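Local coordinates for protein transcriptional activator, putative (Pyrococcus furiosus, PDB 1RTW) that is a putative transcriptional activator of the all-helical TENA/THI-4/PQQC family, its precise role being unsettled, at residues B[68-72]-B[164-168]; B[123-128]-B[190-195]. The contacts are given in a common frame with arbitrary orientation. Numbering follows the deposited sequence.

Overall arrangement
An all-helical chain must bring distant helices together, and two contacts illustrate how this one does so. Followed from the N terminus, residues 68-72 on helix 66-89 come first, then 123-128 on helix 118-142, then 164-168 on helix 159-176, and finally 190-195 on helix 181-201. Contact 1 therefore closes a loop of 91 residues and contact 2 one of 61, and the two cross, because their segments alternate. Their centres lie about 16 Å apart, yet they touch: Ile168 CG2 packs 3.7 Å from Tyr126 CA. Helix 118-142 thus meets both of the last two long helices, while contact 1 carries the packing on to helix 66-89, beside a second subunit.

Contact 1: B[68-72]-B[164-168]; sequences FFAES and YVKRI
Both segments are regular α-helix, 68-72 within helix 66-89 and 164-168 within helix 159-176. They run nearly antiparallel, at 155° between N-to-C directions (signed crossing angle -155°), with axes 12.4 Å apart at closest approach. In register, Phe68 faces Arg167 (CA-CA 9.0 Å) and Ser72 faces Tyr164 (CA-CA 7.9 Å). At this separation much of the contact is made by the long side chains of Phe68 and Arg167. Phe68, chi1 t, points toward the other helix; its CZ meets Ile168 CG1 at 3.7 Å and its CE1 lies 4.3 Å from Tyr164 CE1. Phe68, Tyr164 and Ile168 thus join two helices of the TENA/THI-4/PQQC bundle. Arg167 is extended (chi1 to chi3 all t), and the Phe68 ring edge points at one face of its guanidinium, Phe68 CD1 being 3.6 Å from Arg167 NE. Arg167 NH1 forms a salt bridge with Glu71 OE2 (3.0 Å; Glu71 chi1 m, chi2 t); Arg167 NH2 adds a weak bond to Glu71 OE2 at 3.4 Å. Ser72 OG, 3.5 Å from Tyr164 CE1, donates to Phe68 O (2.8 Å). A water weakly bridges Ser72 OG (3.3 Å) and Arg167 NH1 (3.0 Å). Tyr164 OH hydrogen-bonds Glu129, and Glu71 packs on Tyr74 of a second subunit.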
loop_
_atom_site.group_PDB
_atom_site.type_symbol
_atom_site.label_atom_id
_atom_site.label_comp_id
_atom_site.label_asym_id
_atom_site.label_seq_id
_atom_site.Cartn_x
_atom_site.Cartn_y
_atom_site.Cartn_z
ATOM N N PHE B 68 -17.515 6.628 -10.271
ATOM C CA PHE B 68 -17.607 5.336 -10.945
ATOM C C PHE B 68 -17.229 4.212 -9.985
ATOM O O PHE B 68 -17.940 3.212 -9.871
ATOM C CB PHE B 68 -16.697 5.317 -12.184
ATOM C CG PHE B 68 -16.317 3.934 -12.644
ATOM C CD1 PHE B 68 -17.210 3.156 -13.371
ATOM C CD2 PHE B 68 -15.073 3.401 -12.323
ATOM C CE1 PHE B 68 -16.875 1.871 -13.769
ATOM C CE2 PHE B 68 -14.731 2.112 -12.718
ATOM C CZ PHE B 68 -15.638 1.349 -13.442
ATOM N N PHE B 69 -16.107 4.382 -9.298
ATOM C CA PHE B 69 -15.648 3.379 -8.351
ATOM C C PHE B 69 -16.595 3.221 -7.182
ATOM O O PHE B 69 -16.803 2.106 -6.709
ATOM C CB PHE B 69 -14.235 3.691 -7.869
ATOM C CG PHE B 69 -13.153 3.113 -8.751
ATOM C CD1 PHE B 69 -12.858 1.754 -8.704
ATOM C CD2 PHE B 69 -12.429 3.918 -9.612
ATOM C CE1 PHE B 69 -11.850 1.209 -9.499
ATOM C CE2 PHE B 69 -11.420 3.382 -10.414
ATOM C CZ PHE B 69 -11.128 2.026 -10.357
ATOM N N ALA B 70 -17.186 4.325 -6.726
ATOM C CA ALA B 70 -18.132 4.259 -5.609
ATOM C C ALA B 70 -19.363 3.438 -5.980
ATOM O O ALA B 70 -19.794 2.571 -5.212
ATOM C CB ALA B 70 -18.544 5.640 -5.177
ATOM N N GLU B 71 -19.878 3.690 -7.182
ATOM C CA GLU B 71 -21.051 3.011 -7.717
ATOM C C GLU B 71 -20.766 1.559 -8.059
ATOM O O GLU B 71 -21.587 0.685 -7.780
ATOM C CB GLU B 71 -21.554 3.734 -8.974
ATOM C CG GLU B 71 -22.146 5.122 -8.721
ATOM C CD GLU B 71 -22.003 6.068 -9.909
ATOM O OE1 GLU B 71 -22.026 7.300 -9.679
ATOM O OE2 GLU B 71 -21.857 5.598 -11.064
ATOM N N SER B 72 -19.609 1.309 -8.669
ATOM C CA SER B 72 -19.222 -0.041 -9.066
ATOM C C SER B 72 -19.008 -0.946 -7.871
ATOM O O SER B 72 -19.495 -2.080 -7.855
ATOM C CB SER B 72 -17.966 -0.018 -9.927
ATOM O OG SER B 72 -18.198 0.706 -11.106
ATOM N N TYR B 164 -21.974 -2.047 -17.507
ATOM C CA TYR B 164 -20.903 -1.842 -16.548
ATOM C C TYR B 164 -19.572 -2.211 -17.221
ATOM O O TYR B 164 -18.582 -1.490 -17.093
ATOM C CB TYR B 164 -21.180 -2.703 -15.309
ATOM C CG TYR B 164 -19.986 -2.970 -14.420
ATOM C CD1 TYR B 164 -19.266 -1.921 -13.850
ATOM C CD2 TYR B 164 -19.573 -4.280 -14.157
ATOM C CE1 TYR B 164 -18.169 -2.163 -13.045
ATOM C CE2 TYR B 164 -18.474 -4.539 -13.349
ATOM C CZ TYR B 164 -17.777 -3.477 -12.796
ATOM O OH TYR B 164 -16.690 -3.719 -11.989
ATOM N N VAL B 165 -19.573 -3.309 -17.976
ATOM C CA VAL B 165 -18.383 -3.756 -18.690
ATOM C C VAL B 165 -18.018 -2.738 -19.766
ATOM O O VAL B 165 -16.851 -2.375 -19.920
ATOM C CB VAL B 165 -18.603 -5.145 -19.350
ATOM C CG1 VAL B 165 -17.455 -5.480 -20.285
ATOM C CG2 VAL B 165 -18.721 -6.213 -18.281
ATOM N N LYS B 166 -19.030 -2.268 -20.492
ATOM C CA LYS B 166 -18.830 -1.284 -21.551
ATOM C C LYS B 166 -18.261 0.009 -20.968
ATOM O O LYS B 166 -17.406 0.657 -21.582
ATOM C CB LYS B 166 -20.156 -1.000 -22.263
ATOM C CG LYS B 166 -20.034 -0.112 -23.498
ATOM C CD LYS B 166 -19.273 -0.797 -24.631
ATOM C CE LYS B 166 -20.026 -2.011 -25.169
ATOM N NZ LYS B 166 -21.376 -1.653 -25.694
ATOM N N ARG B 167 -18.717 0.351 -19.766
ATOM C CA ARG B 167 -18.273 1.552 -19.075
ATOM C C ARG B 167 -16.796 1.440 -18.688
ATOM O O ARG B 167 -16.054 2.418 -18.795
ATOM C CB ARG B 167 -19.145 1.809 -17.844
ATOM C CG ARG B 167 -18.985 3.192 -17.245
ATOM C CD ARG B 167 -19.901 3.396 -16.036
ATOM N NE ARG B 167 -19.729 4.729 -15.449
ATOM C CZ ARG B 167 -20.169 5.099 -14.244
ATOM N NH1 ARG B 167 -20.820 4.237 -13.469
ATOM N NH2 ARG B 167 -19.953 6.336 -13.810
ATOM N N ILE B 168 -16.370 0.244 -18.270
ATOM C CA ILE B 168 -14.974 0.007 -17.894
ATOM C C ILE B 168 -14.106 0.088 -19.150
ATOM O O ILE B 168 -13.022 0.683 -19.144
ATOM C CB ILE B 168 -14.788 -1.390 -17.225
ATOM C CG1 ILE B 168 -15.441 -1.407 -15.838
ATOM C CG2 ILE B 168 -13.316 -1.721 -17.074
ATOM C CD1 ILE B 168 -15.603 -2.790 -15.264
HETATM O O HOH W 1 -21.110 1.371 -12.576
#

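Contact 2: B[123-128]-B[190-195]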
loop_
_atom_site.group_PDB
_atom_site.type_symbol
_atom_site.label_atom_id
_atom_site.label_comp_id
_atom_site.label_asym_id
_atom_site.label_seq_id
_atom_site.Cartn_x
_atom_site.Cartn_y
_atom_site.Cartn_z
ATOM N N THR B 123 -6.608 -2.450 -16.094
ATOM C CA THR B 123 -6.600 -3.447 -17.157
ATOM C C THR B 123 -7.034 -4.785 -16.555
ATOM O O THR B 123 -7.829 -5.518 -17.161
ATOM C CB THR B 123 -5.191 -3.572 -17.822
ATOM O OG1 THR B 123 -4.889 -2.361 -18.517
ATOM C CG2 THR B 123 -5.149 -4.703 -18.821
ATOM N N ALA B 124 -6.550 -5.089 -15.349
ATOM C CA ALA B 124 -6.922 -6.344 -14.685
ATOM C C ALA B 124 -8.424 -6.361 -14.386
ATOM O O ALA B 124 -9.082 -7.400 -14.523
ATOM C CB ALA B 124 -6.129 -6.533 -13.397
ATOM N N LEU B 125 -8.961 -5.201 -14.001
ATOM C CA LEU B 125 -10.376 -5.081 -13.700
ATOM C C LEU B 125 -11.195 -5.414 -14.946
ATOM O O LEU B 125 -12.079 -6.265 -14.901
ATOM C CB LEU B 125 -10.715 -3.671 -13.216
ATOM C CG LEU B 125 -12.217 -3.416 -13.005
ATOM C CD1 LEU B 125 -12.728 -4.273 -11.855
ATOM C CD2 LEU B 125 -12.444 -1.967 -12.710
ATOM N N TYR B 126 -10.870 -4.757 -16.057
ATOM C CA TYR B 126 -11.564 -4.980 -17.323
ATOM C C TYR B 126 -11.591 -6.452 -17.682
ATOM O O TYR B 126 -12.649 -7.014 -17.952
ATOM C CB TYR B 126 -10.884 -4.210 -18.468
ATOM C CG TYR B 126 -11.505 -4.481 -19.825
ATOM C CD1 TYR B 126 -12.867 -4.284 -20.036
ATOM C CD2 TYR B 126 -10.738 -4.965 -20.883
ATOM C CE1 TYR B 126 -13.453 -4.562 -21.259
ATOM C CE2 TYR B 126 -11.312 -5.245 -22.123
ATOM C CZ TYR B 126 -12.675 -5.043 -22.302
ATOM O OH TYR B 126 -13.273 -5.326 -23.511
ATOM N N CYS B 127 -10.410 -7.055 -17.703
ATOM C CA CYS B 127 -10.257 -8.462 -18.031
ATOM C C CYS B 127 -11.179 -9.365 -17.206
ATOM O O CYS B 127 -11.932 -10.156 -17.758
ATOM C CB CYS B 127 -8.793 -8.863 -17.846
ATOM S SG CYS B 127 -8.401 -10.548 -18.317
ATOM N N GLU B 128 -11.125 -9.228 -15.886
ATOM C CA GLU B 128 -11.958 -10.014 -14.973
ATOM C C GLU B 128 -13.468 -9.859 -15.210
ATOM O O GLU B 128 -14.225 -10.826 -15.111
ATOM C CB GLU B 128 -11.633 -9.615 -13.526
ATOM C CG GLU B 128 -12.814 -9.745 -12.538
ATOM C CD GLU B 128 -12.854 -8.637 -11.491
ATOM O OE1 GLU B 128 -12.084 -7.666 -11.582
ATOM O OE2 GLU B 128 -13.656 -8.728 -10.552
ATOM N N VAL B 190 -0.369 -8.036 -17.804
ATOM C CA VAL B 190 -1.305 -8.288 -16.723
ATOM C C VAL B 190 -2.596 -8.888 -17.276
ATOM O O VAL B 190 -3.125 -9.846 -16.705
ATOM C CB VAL B 190 -1.569 -7.012 -15.881
ATOM C CG1 VAL B 190 -2.721 -7.228 -14.928
ATOM C CG2 VAL B 190 -0.327 -6.665 -15.075
ATOM N N PHE B 191 -3.063 -8.369 -18.412
ATOM C CA PHE B 191 -4.288 -8.878 -19.038
ATOM C C PHE B 191 -4.125 -10.363 -19.385
ATOM O O PHE B 191 -5.041 -11.169 -19.185
ATOM C CB PHE B 191 -4.641 -8.070 -20.299
ATOM C CG PHE B 191 -5.990 -8.422 -20.893
ATOM C CD1 PHE B 191 -6.135 -9.515 -21.753
ATOM C CD2 PHE B 191 -7.124 -7.682 -20.559
ATOM C CE1 PHE B 191 -7.388 -9.867 -22.264
ATOM C CE2 PHE B 191 -8.379 -8.022 -21.063
ATOM C CZ PHE B 191 -8.513 -9.118 -21.917
ATOM N N LYS B 192 -2.952 -10.708 -19.913
ATOM C CA LYS B 192 -2.634 -12.084 -20.276
ATOM C C LYS B 192 -2.658 -12.979 -19.042
ATOM O O LYS B 192 -3.277 -14.045 -19.046
ATOM C CB LYS B 192 -1.247 -12.150 -20.921
ATOM C CG LYS B 192 -0.732 -13.560 -21.182
ATOM C CD LYS B 192 0.608 -13.538 -21.908
ATOM C CE LYS B 192 0.475 -12.889 -23.281
ATOM N NZ LYS B 192 1.792 -12.717 -23.950
ATOM N N GLU B 193 -2.006 -12.522 -17.981
ATOM C CA GLU B 193 -1.929 -13.281 -16.747
ATOM C C GLU B 193 -3.311 -13.438 -16.109
ATOM O O GLU B 193 -3.655 -14.531 -15.660
ATOM C CB GLU B 193 -0.925 -12.619 -15.793
ATOM C CG GLU B 193 -0.467 -13.480 -14.618
ATOM C CD GLU B 193 0.364 -14.704 -15.020
ATOM O OE1 GLU B 193 0.628 -15.550 -14.132
ATOM O OE2 GLU B 193 0.774 -14.821 -16.202
ATOM N N VAL B 194 -4.117 -12.372 -16.108
ATOM C CA VAL B 194 -5.455 -12.466 -15.526
ATOM C C VAL B 194 -6.303 -13.440 -16.351
ATOM O O VAL B 194 -7.119 -14.187 -15.798
ATOM C CB VAL B 194 -6.155 -11.075 -15.391
ATOM C CG1 VAL B 194 -7.600 -11.237 -14.893
ATOM C CG2 VAL B 194 -5.391 -10.205 -14.418
ATOM N N SER B 195 -6.048 -13.472 -17.660
ATOM C CA SER B 195 -6.756 -14.367 -18.577
ATOM C C SER B 195 -6.518 -15.828 -18.212
ATOM O O SER B 195 -7.452 -16.628 -18.187
ATOM C CB SER B 195 -6.309 -14.121 -20.022
ATOM O OG SER B 195 -6.794 -12.885 -20.504
#
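Phe191 and Cys127 dominate this interface, with 88 and 80 Å² covered respectively, and Val194 follows with 57 Å². The sulfur of Cys127 sits almost squarely over the Phe191 ring, SG lying 3.8 Å from the ring centroid and 11° off its normal: a Cys sulfur-aromatic contact. Its CB comes closer still to the ring's rim, 3.4 Å from Phe191 CE2. The ring edge is occupied from the same helix, since Tyr126 CD2 lies near the ring plane at 3.9 Å from Phe191 CE2, while Thr123 CG2 touches Phe191 CB at 3.7 Å. Val194 fills the neighbouring space, its CG1 being 3.6 Å from Cys127 SG and its CG2 3.9 Å from Ala124 CB. Here two helices of the TENA/THI-4/PQQC fold, 118-142 and 181-201, pack side by side: their segments run in roughly the same direction, 36° apart, with axes approaching to 8.8 Å. The close approach is consistent with the small side chain of Ala124, whose CA is 5.7 Å from Phe191 CA and whose CB meets Val190 CG1 at 3.8 Å. Ser195 returns its OG to Phe191 O (2.8 Å), an intrahelical bond, and also bonds to Trp14. Beyond the interface, Tyr108 of helix 100-115 packs against Val190, and Leu6 of helix 2-8 against Phe191. The side chain of Glu128 leads away from helix 181-201.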